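Local atomic coordinates of galactose mutarotase related enzyme (Lactobacillus acidophilus, PDB entry 3DCD), a protein that is of unknown function but probably binds a carbohydrate and may act as an isomerase of the aldose 1-epimerase (galactose mutarotase) type. Residues Y61-K66 and D267-Y272; K103-K108 and M136-G141. All coordinates share one frame; numbering follows the deposited sequence.

Contact 1. Residues Y61-K66 and D267-Y272; sequences YTYKGK and DLEHKY
Thr62 and Leu268 are joined by a backbone hydrogen bond. Leu268 N donates to Thr62 O at 2.9 Å, and the bond is straight, with an N-H...O angle of 175°. It belongs to a single beta bridge between Thr62 and Asp267, and Thr62 also pairs through its backbone with Gly266. Thr62 OG1 lies 3.6 Å from Asp267 CA.

Apolar contacts centre on Leu268. With CG anti to the backbone N (chi1 -176°), its side chain runs beside that of Tyr61, the two pointing the same way. Its CD2 reaches Tyr61 CE1 at 3.8 Å and also touches CD1 of Tyr63. The hydroxyl of Tyr61 is hydrogen-bonded to the carbonyl of Val104.

Strand 60-63 and strand 66-69 form a beta hairpin, turned by a type I' turn from Tyr63 to Lys66. The loop 267-272 packs beside the first strand and the turn. Glu269 CG meets the edge of the Tyr63 ring, 3.9 Å from CE1. Lys64 CG lies over one face of the same ring.

Charged groups meet at the turn. Lys64 NZ forms a long salt bridge to Glu269, 3.4 Å from OE1, and its hydrogen bonds to both carboxylate oxygens are weak. A water makes firmer links: it accepts from Lys64 N and donates to Asp267 OD1 and, at 2.7 Å, to Glu269 OE1. Asp267 OD1 also accepts from Glu269 N at 2.9 Å, which closes an Asx turn. That N-H comes from above the carboxylate plane.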
loop_
_atom_site.group_PDB
_atom_site.type_symbol
_atom_site.label_atom_id
_atom_site.label_comp_id
_atom_site.label_asym_id
_atom_site.label_seq_id
_atom_site.Cartn_x
_atom_site.Cartn_y
_atom_site.Cartn_z
ATOM N N TYR A 61 -3.332 -21.906 0.050
ATOM C CA TYR A 61 -2.382 -22.251 -0.983
ATOM C C TYR A 61 -1.712 -23.548 -0.585
ATOM O O TYR A 61 -1.823 -23.991 0.565
ATOM C CB TYR A 61 -1.342 -21.143 -1.171
ATOM C CG TYR A 61 -0.411 -20.917 0.017
ATOM C CD1 TYR A 61 0.809 -21.601 0.112
ATOM C CD2 TYR A 61 -0.730 -19.990 1.019
ATOM C CE1 TYR A 61 1.664 -21.399 1.181
ATOM C CE2 TYR A 61 0.136 -19.770 2.091
ATOM C CZ TYR A 61 1.326 -20.476 2.160
ATOM O OH TYR A 61 2.182 -20.277 3.216
ATOM N N THR A 62 -1.019 -24.160 -1.538
ATOM C CA THR A 62 -0.214 -25.336 -1.229
ATOM C C THR A 62 1.245 -25.009 -1.489
ATOM O O THR A 62 1.575 -24.189 -2.352
ATOM C CB THR A 62 -0.636 -26.611 -2.017
ATOM O OG1 THR A 62 -0.470 -26.401 -3.431
ATOM C CG2 THR A 62 -2.085 -26.985 -1.706
ATOM N N TYR A 63 2.115 -25.631 -0.708
ATOM C CA TYR A 63 3.536 -25.520 -0.952
ATOM C C TYR A 63 4.134 -26.860 -0.640
ATOM O O TYR A 63 3.901 -27.403 0.444
ATOM C CB TYR A 63 4.162 -24.424 -0.093
ATOM C CG TYR A 63 5.659 -24.300 -0.278
ATOM C CD1 TYR A 63 6.199 -23.818 -1.477
ATOM C CD2 TYR A 63 6.530 -24.676 0.740
ATOM C CE1 TYR A 63 7.564 -23.702 -1.648
ATOM C CE2 TYR A 63 7.905 -24.564 0.586
ATOM C CZ TYR A 63 8.415 -24.077 -0.610
ATOM O OH TYR A 63 9.775 -23.969 -0.758
ATOM N N LYS A 64 4.854 -27.418 -1.615
ATOM C CA LYS A 64 5.419 -28.766 -1.496
ATOM C C LYS A 64 4.364 -29.800 -1.120
ATOM O O LYS A 64 4.658 -30.736 -0.396
ATOM C CB LYS A 64 6.576 -28.816 -0.472
ATOM C CG LYS A 64 7.757 -27.896 -0.769
ATOM C CD LYS A 64 8.395 -28.191 -2.108
ATOM C CE LYS A 64 9.631 -27.330 -2.322
ATOM N NZ LYS A 64 9.981 -27.266 -3.766
ATOM N N GLY A 65 3.132 -29.610 -1.586
ATOM C CA GLY A 65 2.055 -30.572 -1.340
ATOM C C GLY A 65 1.299 -30.374 -0.045
ATOM O O GLY A 65 0.338 -31.098 0.246
ATOM N N LYS A 66 1.728 -29.410 0.760
ATOM C CA LYS A 66 1.084 -29.178 2.054
ATOM C C LYS A 66 0.206 -27.946 1.942
ATOM O O LYS A 66 0.582 -26.978 1.281
ATOM C CB LYS A 66 2.136 -29.011 3.161
ATOM C CG LYS A 66 1.557 -28.804 4.579
ATOM C CD LYS A 66 2.651 -28.810 5.634
ATOM C CE LYS A 66 2.168 -28.158 6.928
ATOM N NZ LYS A 66 3.187 -28.264 8.037
ATOM N N ASP A 267 -0.889 -23.543 -6.118
ATOM C CA ASP A 267 0.498 -23.857 -5.794
ATOM C C ASP A 267 1.316 -22.567 -5.671
ATOM O O ASP A 267 1.463 -21.828 -6.641
ATOM C CB ASP A 267 1.104 -24.747 -6.875
ATOM C CG ASP A 267 2.495 -25.243 -6.518
ATOM O OD1 ASP A 267 3.164 -24.666 -5.633
ATOM O OD2 ASP A 267 2.923 -26.231 -7.144
ATOM N N LEU A 268 1.850 -22.304 -4.478
ATOM C CA LEU A 268 2.644 -21.080 -4.264
ATOM C C LEU A 268 3.771 -20.916 -5.294
ATOM O O LEU A 268 4.111 -19.797 -5.700
ATOM C CB LEU A 268 3.225 -21.071 -2.847
ATOM C CG LEU A 268 4.005 -19.850 -2.354
ATOM C CD1 LEU A 268 3.093 -18.640 -2.249
ATOM C CD2 LEU A 268 4.596 -20.195 -0.998
ATOM N N GLU A 269 4.369 -22.034 -5.697
ATOM C CA GLU A 269 5.440 -21.991 -6.678
ATOM C C GLU A 269 4.953 -21.600 -8.066
ATOM O O GLU A 269 5.765 -21.250 -8.912
ATOM C CB GLU A 269 6.161 -23.334 -6.751
ATOM C CG GLU A 269 6.967 -23.655 -5.509
ATOM C CD GLU A 269 7.763 -24.931 -5.661
ATOM O OE1 GLU A 269 7.217 -26.025 -5.400
ATOM O OE2 GLU A 269 8.946 -24.826 -6.041
ATOM N N HIS A 270 3.646 -21.677 -8.316
ATOM C CA HIS A 270 3.094 -21.252 -9.618
ATOM C C HIS A 270 2.345 -19.922 -9.553
ATOM O O HIS A 270 1.837 -19.442 -10.587
ATOM C CB HIS A 270 2.133 -22.294 -10.181
ATOM C CG HIS A 270 2.728 -23.655 -10.352
ATOM N ND1 HIS A 270 1.956 -24.797 -10.390
ATOM C CD2 HIS A 270 4.013 -24.061 -10.494
ATOM C CE1 HIS A 270 2.741 -25.847 -10.550
ATOM N NE2 HIS A 270 3.994 -25.427 -10.614
ATOM N N LYS A 271 2.253 -19.331 -8.360
ATOM C CA LYS A 271 1.401 -18.143 -8.166
ATOM C C LYS A 271 1.933 -16.912 -8.909
ATOM O O LYS A 271 3.001 -16.409 -8.606
ATOM C CB LYS A 271 1.203 -17.846 -6.675
ATOM C CG LYS A 271 0.298 -16.637 -6.365
ATOM C CD LYS A 271 0.153 -16.465 -4.855
ATOM C CE LYS A 271 -0.336 -15.045 -4.508
ATOM N NZ LYS A 271 -1.651 -14.712 -5.170
ATOM N N TYR A 272 1.161 -16.449 -9.886
ATOM C CA TYR A 272 1.490 -15.262 -10.672
ATOM C C TYR A 272 1.855 -14.034 -9.842
ATOM O O TYR A 272 1.177 -13.710 -8.841
ATOM C CB TYR A 272 0.322 -14.918 -11.595
ATOM C CG TYR A 272 0.539 -13.625 -12.330
ATOM C CD1 TYR A 272 1.375 -13.564 -13.449
ATOM C CD2 TYR A 272 -0.068 -12.453 -11.893
ATOM C CE1 TYR A 272 1.591 -12.359 -14.111
ATOM C CE2 TYR A 272 0.141 -11.248 -12.557
ATOM C CZ TYR A 272 0.975 -11.217 -13.652
ATOM O OH TYR A 272 1.174 -10.009 -14.298
HETATM O O HOH W 1 4.884 -26.313 -4.136
#

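Contact 2. Residues K103-K108 and M136-G141; sequences KVYPFK and MIFGVG
Tyr105 OH donates a short hydrogen bond of 2.6 Å to the carbonyl oxygen Ile137 O. The hydroxyl sits above the carbonyl plane, 58° out of it, while the oxygen lies at the edge of the Tyr105 ring and in its plane. The bond ties the loop after helix 99-104 to strand 136-147, part of an antiparallel sheet of the galactose mutarotase beta-sandwich fold. An inverse gamma turn centred on Pro106 separates Tyr105 from Phe107, and both rings reach the strand. With CG anti to the backbone N (chi1 -173°), Tyr105 also packs its hydroxyl against Phe138 CB at 3.3 Å and against CG of Met136, a selenomethionine. A phenylalanine in place of Tyr105 would probably leave Ile137 O without this donor and open a small gap beside Phe138 CB and Met136 CG. Phe107 CD2 lies 3.4 Å above the plane of the Tyr105 ring, near its rim, and Tyr105 CD1 sits at the edge of the Phe107 ring. Met136 CG comes over one face of Phe107, 4.0 Å from Phe107 CG. Ile137 N lies over the same ring, 4.0 Å from Phe107 CZ, and this buried N-H has no hydrogen-bond partner in the model.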
loop_
_atom_site.group_PDB
_atom_site.type_symbol
_atom_site.label_atom_id
_atom_site.label_comp_id
_atom_site.label_asym_id
_atom_site.label_seq_id
_atom_site.Cartn_x
_atom_site.Cartn_y
_atom_site.Cartn_z
ATOM N N LYS A 103 3.400 -21.333 10.901
ATOM C CA LYS A 103 2.218 -22.190 10.746
ATOM C C LYS A 103 1.431 -21.923 9.458
ATOM O O LYS A 103 0.790 -22.833 8.908
ATOM C CB LYS A 103 1.275 -21.991 11.934
ATOM C CG LYS A 103 1.739 -22.620 13.248
ATOM C CD LYS A 103 0.714 -22.294 14.322
ATOM C CE LYS A 103 1.031 -22.946 15.641
ATOM N NZ LYS A 103 0.096 -22.422 16.670
ATOM N N VAL A 104 1.469 -20.677 8.998
ATOM C CA VAL A 104 0.696 -20.238 7.835
ATOM C C VAL A 104 1.609 -19.882 6.663
ATOM O O VAL A 104 1.136 -19.572 5.570
ATOM C CB VAL A 104 -0.229 -19.008 8.176
ATOM C CG1 VAL A 104 -1.185 -19.345 9.309
ATOM C CG2 VAL A 104 0.596 -17.773 8.539
ATOM N N TYR A 105 2.920 -19.927 6.902
ATOM C CA TYR A 105 3.895 -19.443 5.929
ATOM C C TYR A 105 5.269 -20.059 6.264
ATOM O O TYR A 105 5.965 -19.592 7.180
ATOM C CB TYR A 105 3.917 -17.906 5.947
ATOM C CG TYR A 105 4.773 -17.296 4.850
ATOM C CD1 TYR A 105 4.392 -17.389 3.509
ATOM C CD2 TYR A 105 5.966 -16.635 5.160
ATOM C CE1 TYR A 105 5.188 -16.846 2.493
ATOM C CE2 TYR A 105 6.771 -16.096 4.153
ATOM C CZ TYR A 105 6.372 -16.204 2.825
ATOM O OH TYR A 105 7.164 -15.674 1.813
ATOM N N PRO A 106 5.661 -21.123 5.532
ATOM C CA PRO A 106 6.750 -22.014 5.977
ATOM C C PRO A 106 8.120 -21.470 5.579
ATOM O O PRO A 106 8.914 -22.169 4.937
ATOM C CB PRO A 106 6.450 -23.323 5.233
ATOM C CG PRO A 106 5.785 -22.886 3.972
ATOM C CD PRO A 106 5.110 -21.546 4.229
ATOM N N PHE A 107 8.362 -20.209 5.929
ATOM C CA PHE A 107 9.611 -19.540 5.607
ATOM C C PHE A 107 10.149 -18.768 6.790
ATOM O O PHE A 107 9.385 -18.248 7.623
ATOM C CB PHE A 107 9.432 -18.604 4.411
ATOM C CG PHE A 107 9.056 -19.318 3.150
ATOM C CD1 PHE A 107 10.018 -20.003 2.411
ATOM C CD2 PHE A 107 7.731 -19.339 2.720
ATOM C CE1 PHE A 107 9.668 -20.674 1.247
ATOM C CE2 PHE A 107 7.376 -20.011 1.556
ATOM C CZ PHE A 107 8.348 -20.666 0.811
ATOM N N LYS A 108 11.475 -18.710 6.862
ATOM C CA LYS A 108 12.155 -17.876 7.829
ATOM C C LYS A 108 12.598 -16.608 7.112
ATOM O O LYS A 108 13.054 -16.670 5.973
ATOM C CB LYS A 108 13.357 -18.619 8.409
ATOM C CG LYS A 108 12.990 -19.917 9.126
ATOM C CD LYS A 108 14.216 -20.581 9.770
ATOM C CE LYS A 108 14.772 -19.792 10.968
ATOM N NZ LYS A 108 13.782 -19.503 12.057
HETATM N N MSE A 136 12.487 -18.349 -1.083
HETATM C CA MSE A 136 11.291 -17.796 -0.463
HETATM C C MSE A 136 10.393 -17.158 -1.524
HETATM O O MSE A 136 10.881 -16.514 -2.441
HETATM C CB MSE A 136 11.700 -16.761 0.577
HETATM C CG MSE A 136 10.552 -16.081 1.268
HETATM SE SE MSE A 136 11.277 -15.084 2.762
HETATM C CE MSE A 136 11.931 -13.579 1.755
ATOM N N ILE A 137 9.080 -17.343 -1.384
ATOM C CA ILE A 137 8.094 -16.816 -2.339
ATOM C C ILE A 137 7.147 -15.888 -1.568
ATOM O O ILE A 137 6.475 -16.345 -0.651
ATOM C CB ILE A 137 7.337 -17.971 -3.070
ATOM C CG1 ILE A 137 8.363 -18.876 -3.776
ATOM C CG2 ILE A 137 6.385 -17.398 -4.126
ATOM C CD1 ILE A 137 7.895 -20.286 -4.155
ATOM N N PHE A 138 7.158 -14.595 -1.915
ATOM C CA PHE A 138 6.375 -13.567 -1.217
ATOM C C PHE A 138 5.909 -12.417 -2.110
ATOM O O PHE A 138 6.523 -12.103 -3.164
ATOM C CB PHE A 138 7.170 -12.960 -0.048
ATOM C CG PHE A 138 8.279 -12.064 -0.492
ATOM C CD1 PHE A 138 9.502 -12.604 -0.899
ATOM C CD2 PHE A 138 8.098 -10.684 -0.547
ATOM C CE1 PHE A 138 10.522 -11.772 -1.349
ATOM C CE2 PHE A 138 9.105 -9.858 -0.996
ATOM C CZ PHE A 138 10.318 -10.396 -1.398
ATOM N N GLY A 139 4.821 -11.777 -1.669
ATOM C CA GLY A 139 4.376 -10.503 -2.206
ATOM C C GLY A 139 4.485 -9.470 -1.087
ATOM O O GLY A 139 4.408 -9.816 0.086
ATOM N N VAL A 140 4.711 -8.217 -1.454
ATOM C CA VAL A 140 4.757 -7.101 -0.494
ATOM C C VAL A 140 4.136 -5.860 -1.155
ATOM O O VAL A 140 4.214 -5.701 -2.370
ATOM C CB VAL A 140 6.199 -6.844 0.062
ATOM C CG1 VAL A 140 7.170 -6.373 -1.037
ATOM C CG2 VAL A 140 6.159 -5.867 1.242
ATOM N N GLY A 141 3.487 -5.008 -0.361
ATOM C CA GLY A 141 2.799 -3.844 -0.892
ATOM C C GLY A 141 2.461 -2.847 0.207
ATOM O O GLY A 141 2.429 -3.191 1.387
#

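Contact 2 is a buried contact, while contact 1 is only partly buried and lies farther from the chain centre. Their centres are about 11 Å apart. Contact 1 sets a hairpin against a loop; contact 2 sets a different loop against a sheet strand. The chemistry follows this placement. Contact 1 mixes a backbone bridge, a bound water and charged side chains near the surface. Contact 2 relies on aromatic rings, a selenomethionine side chain and one tyrosine hydroxyl. The two meet directly. The Tyr61 hydroxyl joins them and also packs on Tyr105 and Pro106. Leu268 O lies 3.7 Å from Ile137 CG2.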